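Local atomic coordinates of putative arsenate reductase (Streptococcus mutans UA159, PDB entry 3FZ4), a protein that probably reduces arsenate, as an ArsC-family protein of thioredoxin-like fold with a redox-active cysteine pair. Residues T113-E116 and D117-F120; S52-L56 and K57-N61. The protein carries 1 engineered substitution. All coordinates share one frame; numbering follows the deposited sequence.

Contact 1: T113-E116 and D117-F120; sequences TAYE and DLDF. With NA (sodium ion), chain B.
The ring of Tyr115 meets Leu118 obliquely, the leucine methyl CD1 lying 4.1 Å from ring atom CD1, and at the ring's edge, in its plane, sits the sodium ion, 2.7 Å from OH. Gln108 and Gly110 supply carbonyl oxygens to the same ion, so the Tyr115 ring packs with apolar neighbours while its hydroxyl reaches the metal. The Phe120 ring carries CB of Leu118 on one face, 3.7 Å above the plane and offset toward the rim. Tyr115 and Leu118 run side by side because both place CG anti to the carbonyl carbon (chi1 -75° and -65°), three residues apart on one short 3-10 turn. That turn, close to the chain's C-terminus, follows strand 105-109 of the thioredoxin-like sheet and rests against helix 14-26. Its backbone bonds step from residue i+3 to i: Asp117 N to Ala114 O, Leu118 N to Tyr115 O at 2.9 Å, and Asp119 N to Glu116 O. At the start of the turn a water accepts from Ala114 N at 2.9 Å and donates to Asp117 OD2 at 3.1 Å; the short carboxylate of Asp117 suits this bridge.

Contact 2: S52-L56 and K57-N61; sequences SGLEL and KKFFN
The apolar contacts pair Leu54 with Phe59 and Leu56 with Phe60. CB of Leu54 lies 3.9 Å from CE2 of Phe59 and meets the ring obliquely. CD1 of Leu56 comes within 3.7 Å of CE1 of Phe60; with CG anti to the backbone N (chi1 180°), its branched end turns to the ring and also packs on Leu81 and Ala84 of helix 81-90. Phenylalanine suits both buried places: Phe59 packs on Trp48 and Leu49 of helix 42-51 and Ile109 of strand 105-109, Phe60 on Leu88. Polar atoms gather at the ring edges: Leu56 O lies near the plane of both rings, 3.4 Å from CD1 of Phe60, and Ser52 OG stands 3.5 Å from CZ of Phe59, also in plane. Hydrogen bonds hold the backbone. Lys58 N donates to Glu55 O and Phe59 N to Leu56 O. Ser52 OG accepts from Leu54 N at 3.1 Å and donates to the carbonyl O of Trp48. Charge acts at the exposed side: in one of two Glu55 conformers, CG of Glu55 lies 3.7 Å from CG of Lys58, and Glu55 OE2 makes a long, doubtful salt bridge (3.6 Å) with Lys58 NZ. Ser52 thus makes an ST turn just after helix 42-51, Gly53 takes positive phi, and the chain then winds into a 3-10 turn, a compact link between helices.

In the fold
Both contacts are local 3-10 turns built on i+3 to i backbone bonds, yet they occupy different parts of the fold, with centres about 19 Å apart and no touch between them. Contact 1 lies at the surface, beside the sheet and helix 14-26, and its one buried side chain belongs to a sodium site. Contact 2 is partly buried among helices 42-51 and 81-90, and its two buried phenylalanines make it the more aromatic and apolar. Strand 105-109 is common ground: Leu118 and Phe120 touch it in contact 1, Ser52, Leu54 and Phe59 in contact 2. Polar chemistry diverges too, with metal and water in contact 1, a serine hydroxyl hydrogen-bonded to the backbone in contact 2.

Contact 1: T113-E116 and D117-F120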
ATOM      1  N   THR A 113      -9.178  -2.389  -9.874  1.00 10.91           N
ATOM      2  CA  THR A 113      -9.905  -1.506 -10.776  1.00 11.72           C
ATOM      3  C   THR A 113      -8.883  -0.535 -11.373  1.00 10.32           C
ATOM      4  O   THR A 113      -7.866  -0.233 -10.751  1.00 10.83           O
ATOM      5  CB  THR A 113     -11.018  -0.707 -10.053  1.00 12.10           C
ATOM      6  OG1 THR A 113     -10.432  -0.036  -8.937  1.00 14.36           O
ATOM      7  CG2 THR A 113     -12.124  -1.628  -9.549  1.00 14.75           C
ATOM      8  N   ALA A 114      -9.153  -0.029 -12.566  1.00 11.10           N
ATOM      9  CA  ALA A 114      -8.238   0.894 -13.274  1.00 10.07           C
ATOM     10  C   ALA A 114      -8.129   2.229 -12.538  1.00 10.76           C
ATOM     11  O   ALA A 114      -9.133   2.767 -12.043  1.00 11.01           O
ATOM     12  CB  ALA A 114      -8.778   1.122 -14.674  1.00 11.67           C
ATOM     13  N   TYR A 115      -6.920   2.790 -12.500  1.00 10.15           N
ATOM     14  CA  TYR A 115      -6.704   4.073 -11.853  1.00  9.69           C
ATOM     15  C   TYR A 115      -7.509   5.190 -12.512  1.00 10.82           C
ATOM     16  O   TYR A 115      -7.851   6.180 -11.855  1.00 11.47           O
ATOM     17  CB  TYR A 115      -5.226   4.436 -11.891  1.00  9.23           C
ATOM     18  CG  TYR A 115      -4.343   3.683 -10.932  1.00  8.27           C
ATOM     19  CD1 TYR A 115      -4.850   3.106  -9.755  1.00  8.41           C
ATOM     20  CD2 TYR A 115      -2.981   3.584 -11.198  1.00  8.65           C
ATOM     21  CE1 TYR A 115      -4.003   2.464  -8.872  1.00  7.93           C
ATOM     22  CE2 TYR A 115      -2.137   2.994 -10.285  1.00  9.70           C
ATOM     23  CZ  TYR A 115      -2.648   2.433  -9.130  1.00  7.76           C
ATOM     24  OH  TYR A 115      -1.756   1.846  -8.261  1.00  9.25           O
ATOM     25  N   GLU A 116      -7.754   5.083 -13.802  1.00 10.54           N
ATOM     26  CA  GLU A 116      -8.445   6.168 -14.476  1.00 11.89           C
ATOM     27  C   GLU A 116      -9.793   6.469 -13.840  1.00 13.28           C
ATOM     28  O   GLU A 116     -10.215   7.645 -13.856  1.00 14.61           O
ATOM     29  CB  GLU A 116      -8.634   5.848 -15.965  1.00 13.24           C
ATOM     30  CG  GLU A 116      -9.216   7.021 -16.735  1.00 16.63           C
ATOM     31  CD  GLU A 116      -9.271   6.838 -18.237  1.00 21.03           C
ATOM     32  OE1 GLU A 116      -8.585   5.935 -18.771  1.00 21.60           O
ATOM     33  OE2 GLU A 116     -10.044   7.614 -18.847  1.00 21.45           O
ATOM     34  N   ASP A 117     -10.421   5.427 -13.278  1.00 13.92           N
ATOM     35  CA  ASP A 117     -11.722   5.552 -12.575  1.00 15.55           C
ATOM     36  C   ASP A 117     -11.646   6.573 -11.412  1.00 15.13           C
ATOM     37  O   ASP A 117     -12.668   7.180 -11.062  1.00 17.06           O
ATOM     38  CB  ASP A 117     -12.248   4.205 -12.032  1.00 17.04           C
ATOM     39  CG  ASP A 117     -12.464   3.126 -13.110  1.00 21.35           C
ATOM     40  OD1 ASP A 117     -12.343   3.374 -14.325  1.00 25.98           O
ATOM     41  OD2 ASP A 117     -12.758   1.981 -12.686  1.00 26.29           O
ATOM     42  N   LEU A 118     -10.463   6.799 -10.836  1.00 14.86           N
ATOM     43  CA  LEU A 118     -10.312   7.745  -9.715  1.00 15.81           C
ATOM     44  C   LEU A 118     -10.620   9.187 -10.132  1.00 17.42           C
ATOM     45  O   LEU A 118     -11.036  10.012  -9.311  1.00 18.04           O
ATOM     46  CB  LEU A 118      -8.908   7.646  -9.141  1.00 15.20           C
ATOM     47  CG  LEU A 118      -8.590   6.289  -8.494  1.00 15.20           C
ATOM     48  CD1 LEU A 118      -7.104   6.195  -8.320  1.00 15.01           C
ATOM     49  CD2 LEU A 118      -9.310   6.016  -7.177  1.00 18.25           C
ATOM     50  N   ASP A 119     -10.396   9.485 -11.415  1.00 18.78           N
ATOM     51  CA  ASP A 119     -10.808  10.737 -12.042  1.00 21.99           C
ATOM     52  C   ASP A 119     -10.075  11.948 -11.511  1.00 23.71           C
ATOM     53  O   ASP A 119     -10.694  12.977 -11.213  1.00 25.84           O
ATOM     54  CB  ASP A 119     -12.337  10.908 -11.944  1.00 22.56           C
ATOM     55  CG  ASP A 119     -12.867  12.043 -12.816  1.00 24.73           C
ATOM     56  OD1 ASP A 119     -12.228  12.440 -13.813  1.00 26.61           O
ATOM     57  OD2 ASP A 119     -13.953  12.559 -12.503  1.00 25.80           O
ATOM     58  N   PHE A 120      -8.760  11.829 -11.379  1.00 24.92           N
ATOM     59  CA  PHE A 120      -7.954  12.940 -10.907  1.00 26.25           C
ATOM     60  C   PHE A 120      -7.728  13.927 -12.037  1.00 28.16           C
ATOM     61  O   PHE A 120      -7.591  15.125 -11.781  1.00 30.13           O
ATOM     62  CB  PHE A 120      -6.617  12.462 -10.328  1.00 25.12           C
ATOM     63  CG  PHE A 120      -6.748  11.556  -9.113  1.00 22.24           C
ATOM     64  CD1 PHE A 120      -7.798  11.697  -8.202  1.00 20.10           C
ATOM     65  CD2 PHE A 120      -5.797  10.553  -8.892  1.00 19.88           C
ATOM     66  CE1 PHE A 120      -7.880  10.868  -7.083  1.00 19.18           C
ATOM     67  CE2 PHE A 120      -5.882   9.737  -7.793  1.00 18.91           C
ATOM     68  CZ  PHE A 120      -6.924   9.891  -6.886  1.00 19.37           C
ATOM     69  OXT PHE A 120      -7.690  13.550 -13.212  1.00 29.43           O
TER
HETATM   70 NA    NA B 201      -2.923   1.025  -5.980  1.00 14.64          NA
HETATM   71  O   HOH W   1     -11.763  -0.808 -13.658  1.00 22.21           O

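Contact 2: S52-L56 and K57-N61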
ATOM      1  N   SER A  52      -9.145   6.042   6.505  1.00 14.52           N
ATOM      2  CA  SER A  52      -9.568   5.589   5.178  1.00 14.79           C
ATOM      3  C   SER A  52     -10.939   4.921   5.126  1.00 14.74           C
ATOM      4  O   SER A  52     -11.550   4.829   4.058  1.00 15.39           O
ATOM      5  CB  SER A  52      -8.536   4.632   4.599  1.00 13.91           C
ATOM      6  OG  SER A  52      -8.517   3.415   5.300  1.00 13.33           O
ATOM      7  N   GLY A  53     -11.395   4.408   6.252  1.00 14.20           N
ATOM      8  CA  GLY A  53     -12.600   3.601   6.279  1.00 15.46           C
ATOM      9  C   GLY A  53     -12.392   2.185   5.779  1.00 16.34           C
ATOM     10  O   GLY A  53     -13.336   1.404   5.725  1.00 17.68           O
ATOM     11  N   LEU A  54     -11.159   1.832   5.419  1.00 16.23           N
ATOM     12  CA  LEU A  54     -10.861   0.504   4.879  1.00 16.19           C
ATOM     13  C   LEU A  54     -10.500  -0.418   6.018  1.00 16.63           C
ATOM     14  O   LEU A  54      -9.813   0.003   6.963  1.00 18.00           O
ATOM     15  CB  LEU A  54      -9.732   0.591   3.844  1.00 16.74           C
ATOM     16  CG  LEU A  54      -9.981   1.551   2.666  1.00 17.63           C
ATOM     17  CD1 LEU A  54      -8.716   1.740   1.842  1.00 19.46           C
ATOM     18  CD2 LEU A  54     -11.162   1.096   1.800  1.00 20.87           C
ATOM     19  N   GLU A  55     -10.941  -1.672   5.952  1.00 18.07           N
ATOM     20  CA  GLU A  55     -10.650  -2.643   7.008  0.50 18.09           C
ATOM     21  C   GLU A  55      -9.143  -2.946   7.068  1.00 16.86           C
ATOM     22  O   GLU A  55      -8.434  -2.906   6.045  1.00 16.28           O
ATOM     23  CB  GLU A  55     -11.474  -3.928   6.831  0.50 19.56           C
ATOM     24  CG  GLU A  55     -10.951  -4.948   5.824  0.50 21.56           C
ATOM     25  CD  GLU A  55     -11.866  -6.179   5.674  0.50 25.14           C
ATOM     26  OE1 GLU A  55     -11.487  -7.293   6.108  0.50 26.80           O
ATOM     27  OE2 GLU A  55     -12.979  -6.034   5.128  0.50 25.77           O
ATOM     28  N   LEU A  56      -8.657  -3.261   8.258  1.00 15.90           N
ATOM     29  CA  LEU A  56      -7.241  -3.454   8.511  1.00 15.37           C
ATOM     30  C   LEU A  56      -6.591  -4.451   7.571  1.00 14.10           C
ATOM     31  O   LEU A  56      -5.496  -4.217   7.064  1.00 13.79           O
ATOM     32  CB  LEU A  56      -7.018  -3.883   9.975  1.00 15.48           C
ATOM     33  CG  LEU A  56      -5.578  -4.139  10.416  1.00 17.47           C
ATOM     34  CD1 LEU A  56      -4.740  -2.872  10.217  1.00 18.41           C
ATOM     35  CD2 LEU A  56      -5.538  -4.573  11.894  1.00 19.29           C
ATOM     36  N   LYS A  57      -7.264  -5.567   7.310  1.00 13.51           N
ATOM     37  CA  LYS A  57      -6.661  -6.614   6.520  1.00 14.88           C
ATOM     38  C   LYS A  57      -6.368  -6.167   5.078  1.00 13.55           C
ATOM     39  O   LYS A  57      -5.477  -6.703   4.424  1.00 13.75           O
ATOM     40  CB  LYS A  57      -7.589  -7.818   6.546  1.00 16.65           C
ATOM     41  CG  LYS A  57      -6.963  -9.034   5.988  1.00 21.86           C
ATOM     42  CD  LYS A  57      -7.995 -10.130   5.812  1.00 27.13           C
ATOM     43  CE  LYS A  57      -7.323 -11.424   5.461  1.00 30.50           C
ATOM     44  NZ  LYS A  57      -8.291 -12.410   4.912  1.00 33.99           N
ATOM     45  N   LYS A  58      -7.108  -5.158   4.602  1.00 12.01           N
ATOM     46  CA  LYS A  58      -6.907  -4.648   3.252  1.00 12.72           C
ATOM     47  C   LYS A  58      -5.520  -4.026   3.044  1.00 11.13           C
ATOM     48  O   LYS A  58      -5.063  -3.871   1.913  1.00 12.02           O
ATOM     49  CB  LYS A  58      -7.989  -3.652   2.855  1.00 14.05           C
ATOM     50  CG  LYS A  58      -9.303  -4.338   2.567  1.00 19.75           C
ATOM     51  CD  LYS A  58     -10.424  -3.363   2.262  1.00 25.47           C
ATOM     52  CE  LYS A  58     -11.564  -4.056   1.498  1.00 29.99           C
ATOM     53  NZ  LYS A  58     -11.665  -5.537   1.766  1.00 32.15           N
ATOM     54  N   PHE A  59      -4.861  -3.644   4.137  1.00 10.17           N
ATOM     55  CA  PHE A  59      -3.534  -3.084   4.052  1.00  9.34           C
ATOM     56  C   PHE A  59      -2.408  -4.095   4.061  1.00  9.99           C
ATOM     57  O   PHE A  59      -1.253  -3.711   3.877  1.00 10.23           O
ATOM     58  CB  PHE A  59      -3.323  -2.098   5.208  1.00  9.72           C
ATOM     59  CG  PHE A  59      -4.143  -0.833   5.060  1.00  9.38           C
ATOM     60  CD1 PHE A  59      -3.604   0.294   4.435  1.00 10.42           C
ATOM     61  CD2 PHE A  59      -5.460  -0.787   5.551  1.00 10.06           C
ATOM     62  CE1 PHE A  59      -4.359   1.439   4.284  1.00 10.77           C
ATOM     63  CE2 PHE A  59      -6.212   0.364   5.410  1.00 10.15           C
ATOM     64  CZ  PHE A  59      -5.667   1.469   4.786  1.00 10.82           C
ATOM     65  N   PHE A  60      -2.719  -5.364   4.301  1.00 10.57           N
ATOM     66  CA  PHE A  60      -1.700  -6.382   4.387  1.00 10.21           C
ATOM     67  C   PHE A  60      -1.561  -7.219   3.140  1.00 10.93           C
ATOM     68  O   PHE A  60      -2.544  -7.523   2.433  1.00 12.55           O
ATOM     69  CB  PHE A  60      -1.996  -7.339   5.542  1.00 10.84           C
ATOM     70  CG  PHE A  60      -1.684  -6.747   6.894  1.00 10.52           C
ATOM     71  CD1 PHE A  60      -2.596  -5.872   7.514  1.00 12.36           C
ATOM     72  CD2 PHE A  60      -0.474  -7.040   7.526  1.00 12.66           C
ATOM     73  CE1 PHE A  60      -2.293  -5.297   8.762  1.00 13.49           C
ATOM     74  CE2 PHE A  60      -0.163  -6.472   8.767  1.00 14.56           C
ATOM     75  CZ  PHE A  60      -1.080  -5.615   9.387  1.00 13.54           C
ATOM     76  N   ASN A  61      -0.323  -7.621   2.899  1.00 11.26           N
ATOM     77  CA  ASN A  61       0.004  -8.489   1.774  1.00 11.65           C
ATOM     78  C   ASN A  61      -0.237  -9.938   2.210  1.00 12.68           C
ATOM     79  O   ASN A  61       0.693 -10.660   2.557  1.00 13.28           O
ATOM     80  CB  ASN A  61       1.463  -8.245   1.398  1.00 12.51           C
ATOM     81  CG  ASN A  61       1.919  -9.064   0.251  1.00 14.46           C
ATOM     82  OD1 ASN A  61       1.128  -9.596  -0.507  1.00 18.05           O
ATOM     83  ND2 ASN A  61       3.229  -9.169   0.107  1.00 16.91           N
TER